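Local coordinates for TATA-box-binding protein (Methanococcus jannaschii, PDB 2Z8U), which probably binds the TATA box of archaeal promoters as a general transcription factor, helping RNA polymerase start transcription, at residues C52-I63 / E79-I87; N108-P119 / I154-L165. All coordinates share one frame; numbering follows the deposited sequence.

Contact 1 of 2, residues C52-I63 / E79-I87; sequences CRLSVPKVALLI and EAEIAIKKI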
# COMPACT_ATOMS: atom_id res chain seq x y z
N CYS B 52 9.21 38.13 -3.64
CA CYS B 52 9.64 39.29 -4.41
C CYS B 52 9.90 38.86 -5.86
O CYS B 52 10.72 37.99 -6.12
CB CYS B 52 10.89 39.94 -3.84
SG CYS B 52 11.43 41.42 -4.83
N ARG B 53 9.19 39.49 -6.79
CA ARG B 53 9.30 39.15 -8.21
C ARG B 53 9.99 40.26 -8.97
O ARG B 53 9.41 41.34 -9.16
CB ARG B 53 7.94 38.83 -8.81
CG ARG B 53 7.54 37.38 -8.66
CD ARG B 53 6.17 37.12 -9.27
NE ARG B 53 5.15 36.98 -8.23
CZ ARG B 53 4.70 35.81 -7.79
NH1 ARG B 53 5.18 34.68 -8.31
NH2 ARG B 53 3.76 35.77 -6.85
N LEU B 54 11.22 40.00 -9.39
CA LEU B 54 12.02 40.96 -10.14
C LEU B 54 11.72 40.90 -11.62
O LEU B 54 11.47 39.82 -12.18
CB LEU B 54 13.52 40.76 -9.89
CG LEU B 54 13.97 41.09 -8.47
CD1 LEU B 54 15.42 40.72 -8.25
CD2 LEU B 54 13.74 42.57 -8.19
N SER B 55 11.73 42.07 -12.26
CA SER B 55 11.44 42.19 -13.68
C SER B 55 12.69 42.07 -14.55
O SER B 55 12.66 41.45 -15.62
CB SER B 55 10.72 43.51 -13.96
OG SER B 55 10.74 43.79 -15.34
N VAL B 56 13.78 42.70 -14.12
CA VAL B 56 15.06 42.62 -14.82
C VAL B 56 16.11 42.21 -13.80
O VAL B 56 16.43 42.99 -12.90
CB VAL B 56 15.46 43.97 -15.52
CG1 VAL B 56 16.83 43.86 -16.19
CG2 VAL B 56 14.41 44.42 -16.55
N PRO B 57 16.61 40.96 -13.87
CA PRO B 57 16.15 39.92 -14.80
C PRO B 57 14.85 39.28 -14.25
O PRO B 57 14.47 39.58 -13.12
CB PRO B 57 17.30 38.91 -14.79
CG PRO B 57 17.89 39.04 -13.40
CD PRO B 57 17.66 40.47 -12.96
N LYS B 58 14.18 38.46 -15.06
CA LYS B 58 12.93 37.81 -14.64
C LYS B 58 13.24 36.72 -13.61
O LYS B 58 13.35 35.54 -13.95
CB LYS B 58 12.21 37.21 -15.85
CG LYS B 58 10.68 37.16 -15.75
CD LYS B 58 10.04 36.59 -17.04
CE LYS B 58 10.03 37.60 -18.21
NZ LYS B 58 9.38 37.07 -19.45
N VAL B 59 13.42 37.12 -12.36
CA VAL B 59 13.69 36.16 -11.28
C VAL B 59 12.77 36.45 -10.09
O VAL B 59 12.34 37.59 -9.90
CB VAL B 59 15.19 36.16 -10.83
CG1 VAL B 59 16.14 35.82 -11.98
CG2 VAL B 59 15.57 37.49 -10.20
N ALA B 60 12.50 35.42 -9.30
CA ALA B 60 11.65 35.55 -8.14
C ALA B 60 12.37 35.00 -6.91
O ALA B 60 13.12 34.02 -7.00
CB ALA B 60 10.33 34.81 -8.35
N LEU B 61 12.14 35.64 -5.78
CA LEU B 61 12.76 35.21 -4.53
C LEU B 61 11.68 34.96 -3.50
O LEU B 61 10.68 35.69 -3.44
CB LEU B 61 13.74 36.28 -4.01
CG LEU B 61 14.99 36.62 -4.85
CD1 LEU B 61 14.72 37.76 -5.83
CD2 LEU B 61 16.10 37.04 -3.93
N LEU B 62 11.89 33.92 -2.69
CA LEU B 62 11.05 33.62 -1.56
C LEU B 62 11.94 33.77 -0.34
O LEU B 62 13.00 33.14 -0.26
CB LEU B 62 10.48 32.20 -1.66
CG LEU B 62 9.70 31.60 -0.47
CD1 LEU B 62 8.49 32.42 -0.07
CD2 LEU B 62 9.30 30.16 -0.78
N ILE B 63 11.54 34.67 0.56
CA ILE B 63 12.35 34.97 1.73
C ILE B 63 11.62 34.60 3.03
O ILE B 63 10.49 35.02 3.24
CB ILE B 63 12.72 36.48 1.80
CG1 ILE B 63 13.29 36.97 0.46
CG2 ILE B 63 13.67 36.73 2.99
CD1 ILE B 63 13.59 38.46 0.40
N GLU B 79 23.80 34.54 -12.31
CA GLU B 79 22.72 35.50 -12.49
C GLU B 79 21.85 35.62 -11.23
O GLU B 79 21.46 36.73 -10.82
CB GLU B 79 21.84 35.13 -13.67
CG GLU B 79 20.69 36.11 -13.85
CD GLU B 79 19.96 35.93 -15.15
OE1 GLU B 79 20.29 36.63 -16.13
OE2 GLU B 79 19.07 35.06 -15.19
N ALA B 80 21.54 34.46 -10.65
CA ALA B 80 20.80 34.39 -9.40
C ALA B 80 21.55 35.12 -8.28
O ALA B 80 20.95 35.89 -7.56
CB ALA B 80 20.51 32.96 -9.01
N GLU B 81 22.85 34.86 -8.13
CA GLU B 81 23.63 35.52 -7.07
C GLU B 81 23.64 37.05 -7.21
O GLU B 81 23.56 37.79 -6.21
CB GLU B 81 25.07 34.98 -7.04
CG GLU B 81 25.86 35.55 -5.82
CD GLU B 81 27.18 34.82 -5.60
OE1 GLU B 81 27.35 33.69 -6.13
OE2 GLU B 81 28.04 35.38 -4.88
N ILE B 82 23.74 37.53 -8.45
CA ILE B 82 23.67 38.97 -8.72
C ILE B 82 22.35 39.56 -8.24
O ILE B 82 22.34 40.57 -7.55
CB ILE B 82 23.98 39.28 -10.22
CG1 ILE B 82 25.46 38.98 -10.49
CG2 ILE B 82 23.68 40.73 -10.58
CD1 ILE B 82 25.85 38.88 -11.97
N ALA B 83 21.24 38.90 -8.61
CA ALA B 83 19.91 39.31 -8.16
C ALA B 83 19.80 39.31 -6.65
O ALA B 83 19.28 40.27 -6.08
CB ALA B 83 18.83 38.42 -8.76
N ILE B 84 20.28 38.25 -6.02
CA ILE B 84 20.22 38.14 -4.55
C ILE B 84 21.04 39.25 -3.90
O ILE B 84 20.57 39.92 -2.99
CB ILE B 84 20.64 36.72 -4.05
CG1 ILE B 84 19.57 35.70 -4.43
CG2 ILE B 84 20.84 36.73 -2.48
CD1 ILE B 84 20.04 34.18 -4.39
N LYS B 85 22.26 39.50 -4.39
CA LYS B 85 23.06 40.56 -3.79
C LYS B 85 22.44 41.98 -3.92
O LYS B 85 22.67 42.85 -3.09
CB LYS B 85 24.52 40.48 -4.24
CG LYS B 85 25.30 39.39 -3.47
CD LYS B 85 26.55 38.90 -4.20
CE LYS B 85 27.46 38.05 -3.24
NZ LYS B 85 26.94 36.68 -2.74
N LYS B 86 21.66 42.20 -4.98
CA LYS B 86 20.97 43.48 -5.18
C LYS B 86 19.91 43.69 -4.12
O LYS B 86 19.77 44.78 -3.53
CB LYS B 86 20.32 43.49 -6.57
CG LYS B 86 21.30 43.82 -7.69
CD LYS B 86 20.63 43.87 -9.06
CE LYS B 86 21.69 43.97 -10.17
NZ LYS B 86 21.05 43.97 -11.51
N ILE B 87 19.16 42.61 -3.86
CA ILE B 87 18.16 42.60 -2.77
C ILE B 87 18.83 42.80 -1.41
O ILE B 87 18.33 43.59 -0.59
CB ILE B 87 17.32 41.30 -2.82
CG1 ILE B 87 16.58 41.19 -4.18
CG2 ILE B 87 16.39 41.17 -1.61
CD1 ILE B 87 15.41 42.15 -4.38
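L54 and I87 meet tip to tip, CD1 of L54 4.1 Å from CD1 of I87, where helix 77-94 packs on the convex back of the saddle-shaped TBP sheet in the first repeat. The bend at chi2 of I87 (-72°) turns CD1 aside from L61, and there it also lies 4.1 Å from C52 SG. Along the flank of I87 the side chain of L61 runs in the opposite direction, and CD2 of L61 also approaches CG1 of I84 at 3.8 Å. One turn earlier on the helix, A83 offers a single methyl to both strands of the hairpin: its CB is 3.7 Å from V59 CG2 and 4.1 Å from L54 CD1. The small side chain of A83 is consistent with the close approach of strand 59-63, whose axis comes to 9.7 Å from that of this part of the helix, at 58°.

Behind this layer the two strands are paired as a hairpin. C52 and L61 form an antiparallel hydrogen-bonded pair, and L54 N donates to V59 O. A60 and L62 face the other side of the sheet, packing on L126 of the second subunit, while L61 also rests on V69 of the adjoining strand. At the loop, P57, preceded by a cis peptide, slides past the extended side chain of E79. The carboxylate of E79 is held by its OE2, which accepts from K75 N, and its OE1 lies 4.0 Å from P57 CB.

Contact 2 of 2, residues N108-P119 / I154-L165; sequences NMVATADLGIEP and IFGSGKVVITGL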
# COMPACT_ATOMS: atom_id res chain seq x y z
N ASN B 108 18.21 23.03 -8.07
CA ASN B 108 17.64 22.39 -9.26
C ASN B 108 18.14 23.10 -10.52
O ASN B 108 18.58 24.25 -10.45
CB ASN B 108 16.10 22.44 -9.21
CG ASN B 108 15.43 21.19 -9.81
OD1 ASN B 108 15.92 20.62 -10.78
ND2 ASN B 108 14.29 20.79 -9.22
N MET B 109 18.07 22.42 -11.66
CA MET B 109 18.36 23.04 -12.96
C MET B 109 17.53 22.37 -14.02
O MET B 109 17.21 21.18 -13.91
CB MET B 109 19.83 22.86 -13.38
CG MET B 109 20.87 23.08 -12.30
SD MET B 109 22.56 22.63 -12.77
CE MET B 109 23.08 24.14 -13.56
N VAL B 110 17.18 23.13 -15.06
CA VAL B 110 16.57 22.57 -16.26
C VAL B 110 17.68 22.65 -17.31
O VAL B 110 18.26 23.72 -17.51
CB VAL B 110 15.34 23.38 -16.74
CG1 VAL B 110 14.89 22.96 -18.14
CG2 VAL B 110 14.16 23.24 -15.76
N ALA B 111 18.00 21.51 -17.92
CA ALA B 111 18.94 21.45 -19.03
C ALA B 111 18.17 20.90 -20.23
O ALA B 111 17.25 20.07 -20.08
CB ALA B 111 20.09 20.54 -18.71
N THR B 112 18.55 21.37 -21.42
CA THR B 112 17.99 20.86 -22.66
C THR B 112 19.10 20.40 -23.60
O THR B 112 20.27 20.87 -23.52
CB THR B 112 17.10 21.91 -23.37
OG1 THR B 112 17.88 23.07 -23.71
CG2 THR B 112 15.90 22.34 -22.47
N ALA B 113 18.73 19.46 -24.47
CA ALA B 113 19.62 18.98 -25.50
C ALA B 113 18.78 18.46 -26.66
O ALA B 113 17.56 18.35 -26.57
CB ALA B 113 20.54 17.90 -24.96
N ASP B 114 19.42 18.19 -27.78
CA ASP B 114 18.69 17.67 -28.92
C ASP B 114 19.34 16.37 -29.32
O ASP B 114 20.57 16.29 -29.44
CB ASP B 114 18.66 18.69 -30.07
CG ASP B 114 17.57 19.73 -29.88
OD1 ASP B 114 16.40 19.45 -30.17
OD2 ASP B 114 17.87 20.85 -29.43
N LEU B 115 18.52 15.33 -29.45
CA LEU B 115 19.05 13.99 -29.74
C LEU B 115 19.71 13.90 -31.12
O LEU B 115 20.60 13.09 -31.32
CB LEU B 115 17.94 12.94 -29.65
CG LEU B 115 17.35 12.56 -28.27
CD1 LEU B 115 16.27 11.50 -28.48
CD2 LEU B 115 18.43 12.06 -27.31
N GLY B 116 19.25 14.73 -32.06
CA GLY B 116 19.74 14.64 -33.47
C GLY B 116 18.90 13.69 -34.30
O GLY B 116 19.06 13.61 -35.55
N ILE B 117 17.99 13.00 -33.63
CA ILE B 117 17.01 12.13 -34.29
C ILE B 117 15.62 12.38 -33.74
O ILE B 117 15.47 12.90 -32.62
CB ILE B 117 17.35 10.61 -34.16
CG1 ILE B 117 17.48 10.21 -32.68
CG2 ILE B 117 18.64 10.27 -34.91
CD1 ILE B 117 16.52 9.15 -32.26
N GLU B 118 14.61 12.05 -34.53
CA GLU B 118 13.22 12.09 -34.08
C GLU B 118 12.85 10.70 -33.55
O GLU B 118 12.62 9.78 -34.34
CB GLU B 118 12.30 12.55 -35.20
CG GLU B 118 12.64 13.95 -35.73
CD GLU B 118 11.86 14.30 -36.97
OE1 GLU B 118 11.12 13.44 -37.49
OE2 GLU B 118 11.98 15.43 -37.45
N PRO B 119 12.86 10.53 -32.21
CA PRO B 119 12.72 9.21 -31.59
C PRO B 119 11.34 8.58 -31.75
O PRO B 119 10.33 9.30 -31.84
CB PRO B 119 12.99 9.50 -30.10
CG PRO B 119 12.62 10.90 -29.92
CD PRO B 119 13.02 11.60 -31.19
N ILE B 154 11.56 13.28 -23.01
CA ILE B 154 12.03 13.16 -24.38
C ILE B 154 10.86 13.39 -25.31
O ILE B 154 9.82 12.72 -25.19
CB ILE B 154 12.60 11.75 -24.66
CG1 ILE B 154 13.74 11.42 -23.68
CG2 ILE B 154 13.05 11.67 -26.13
CD1 ILE B 154 14.19 9.95 -23.68
N PHE B 155 11.03 14.31 -26.27
CA PHE B 155 9.97 14.67 -27.20
C PHE B 155 10.20 14.07 -28.59
O PHE B 155 11.34 13.76 -28.95
CB PHE B 155 9.81 16.20 -27.24
CG PHE B 155 9.46 16.77 -25.90
CD1 PHE B 155 8.15 16.71 -25.44
CD2 PHE B 155 10.45 17.26 -25.05
CE1 PHE B 155 7.81 17.18 -24.17
CE2 PHE B 155 10.12 17.74 -23.77
CZ PHE B 155 8.79 17.71 -23.34
N GLY B 156 9.10 13.87 -29.34
CA GLY B 156 9.17 13.30 -30.70
C GLY B 156 10.04 14.12 -31.64
O GLY B 156 10.53 13.63 -32.65
N SER B 157 10.24 15.39 -31.29
CA SER B 157 11.08 16.29 -32.08
C SER B 157 12.57 15.93 -31.96
O SER B 157 13.38 16.33 -32.81
CB SER B 157 10.88 17.74 -31.61
OG SER B 157 11.27 17.89 -30.25
N GLY B 158 12.94 15.22 -30.90
CA GLY B 158 14.35 15.01 -30.56
C GLY B 158 14.81 15.86 -29.38
O GLY B 158 15.86 15.60 -28.81
N LYS B 159 14.01 16.86 -28.99
CA LYS B 159 14.32 17.66 -27.78
C LYS B 159 14.25 16.79 -26.53
O LYS B 159 13.36 15.94 -26.38
CB LYS B 159 13.38 18.85 -27.64
CG LYS B 159 13.70 19.86 -26.47
CD LYS B 159 13.00 21.22 -26.80
CE LYS B 159 13.64 22.40 -26.14
NZ LYS B 159 13.25 23.67 -26.85
N VAL B 160 15.21 17.02 -25.63
CA VAL B 160 15.31 16.30 -24.36
C VAL B 160 15.39 17.38 -23.29
O VAL B 160 16.13 18.37 -23.45
CB VAL B 160 16.61 15.46 -24.30
CG1 VAL B 160 16.83 14.88 -22.92
CG2 VAL B 160 16.57 14.35 -25.33
N VAL B 161 14.65 17.21 -22.21
CA VAL B 161 14.72 18.15 -21.09
C VAL B 161 15.12 17.31 -19.90
O VAL B 161 14.50 16.28 -19.61
CB VAL B 161 13.35 18.82 -20.82
CG1 VAL B 161 13.37 19.67 -19.52
CG2 VAL B 161 12.89 19.64 -22.02
N ILE B 162 16.15 17.75 -19.18
CA ILE B 162 16.57 17.05 -17.97
C ILE B 162 16.31 17.95 -16.76
O ILE B 162 16.72 19.12 -16.77
CB ILE B 162 18.06 16.66 -18.06
CG1 ILE B 162 18.34 15.88 -19.36
CG2 ILE B 162 18.47 15.85 -16.84
CD1 ILE B 162 19.82 15.77 -19.70
N THR B 163 15.61 17.43 -15.75
CA THR B 163 15.30 18.21 -14.54
C THR B 163 15.78 17.50 -13.28
O THR B 163 16.13 16.32 -13.33
CB THR B 163 13.79 18.56 -14.42
OG1 THR B 163 13.02 17.37 -14.16
CG2 THR B 163 13.25 19.16 -15.73
N GLY B 164 15.83 18.20 -12.16
CA GLY B 164 16.28 17.59 -10.92
C GLY B 164 17.79 17.64 -10.74
O GLY B 164 18.34 17.09 -9.78
N LEU B 165 18.45 18.33 -11.66
CA LEU B 165 19.91 18.46 -11.67
C LEU B 165 20.51 19.32 -10.57
O LEU B 165 19.98 20.37 -10.25
CB LEU B 165 20.34 19.08 -12.99
CG LEU B 165 20.24 18.15 -14.19
CD1 LEU B 165 20.17 18.98 -15.46
CD2 LEU B 165 21.43 17.23 -14.18
O HOH W 1 9.28 11.35 -33.36
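Strands 105-114 and 159-163 are antiparallel neighbours in the second half of the TBP saddle, with A111-I162 and A113-V160 as hydrogen-bonded pairs. A111 N donates to I162 O at 2.9 Å, nearly straight and in the carbonyl plane; I162 N returns a bond to A111 O (2.7 Å). Beyond the strand end, L115 N extends the pairing to G158 O at 2.7 Å, tilted 34° from the carbonyl plane.

A111, A113, V160 and I162 turn to the convex side, under helix 168-183. There L115 crosses V160 at about a right angle, its CG, set anti to the carbonyl carbon (chi1 -71°), coming within 3.5 Å of V160 CG2. V110, T112 and V161 occupy the concave side, probably part of the surface that binds the TATA box in TBPs; here T112 packs on Q137 of the second subunit. T112 and V161 side chains lie side by side, pointing the same way, their CG2 atoms 4.1 Å apart.

At the other end, OD1 of N108 receives two weak bonds, from G164 N (2.8 Å) and M109 N. A leucine in its place would probably leave both amides without this acceptor and free the G164 turn to shift. At the F155-G158 turn, a water donates to P119 O and G156 O. Main-chain bonds thus fix the register, while two weak side-chain bonds close the N108 end and a main-chain bond and water bridge the turn end.

Contacts 1 and 2 lie in the first and second repeats, on opposite sides of the chain's centre, with centres about 27 Å apart and nearest atoms about 9 Å apart. Both belong to one continuous sheet and both are largely buried, yet their chemistry differs with their place. Contact 1 joins sheet to helix mainly through apolar side chains, with E79 packing on P57 at one end. Contact 2 joins strand to strand, so main-chain hydrogen bonds carry it, and its turn end is exposed. Helix 77-94 leads along the chain into strand 105-114, and the concave side of each region meets the second subunit.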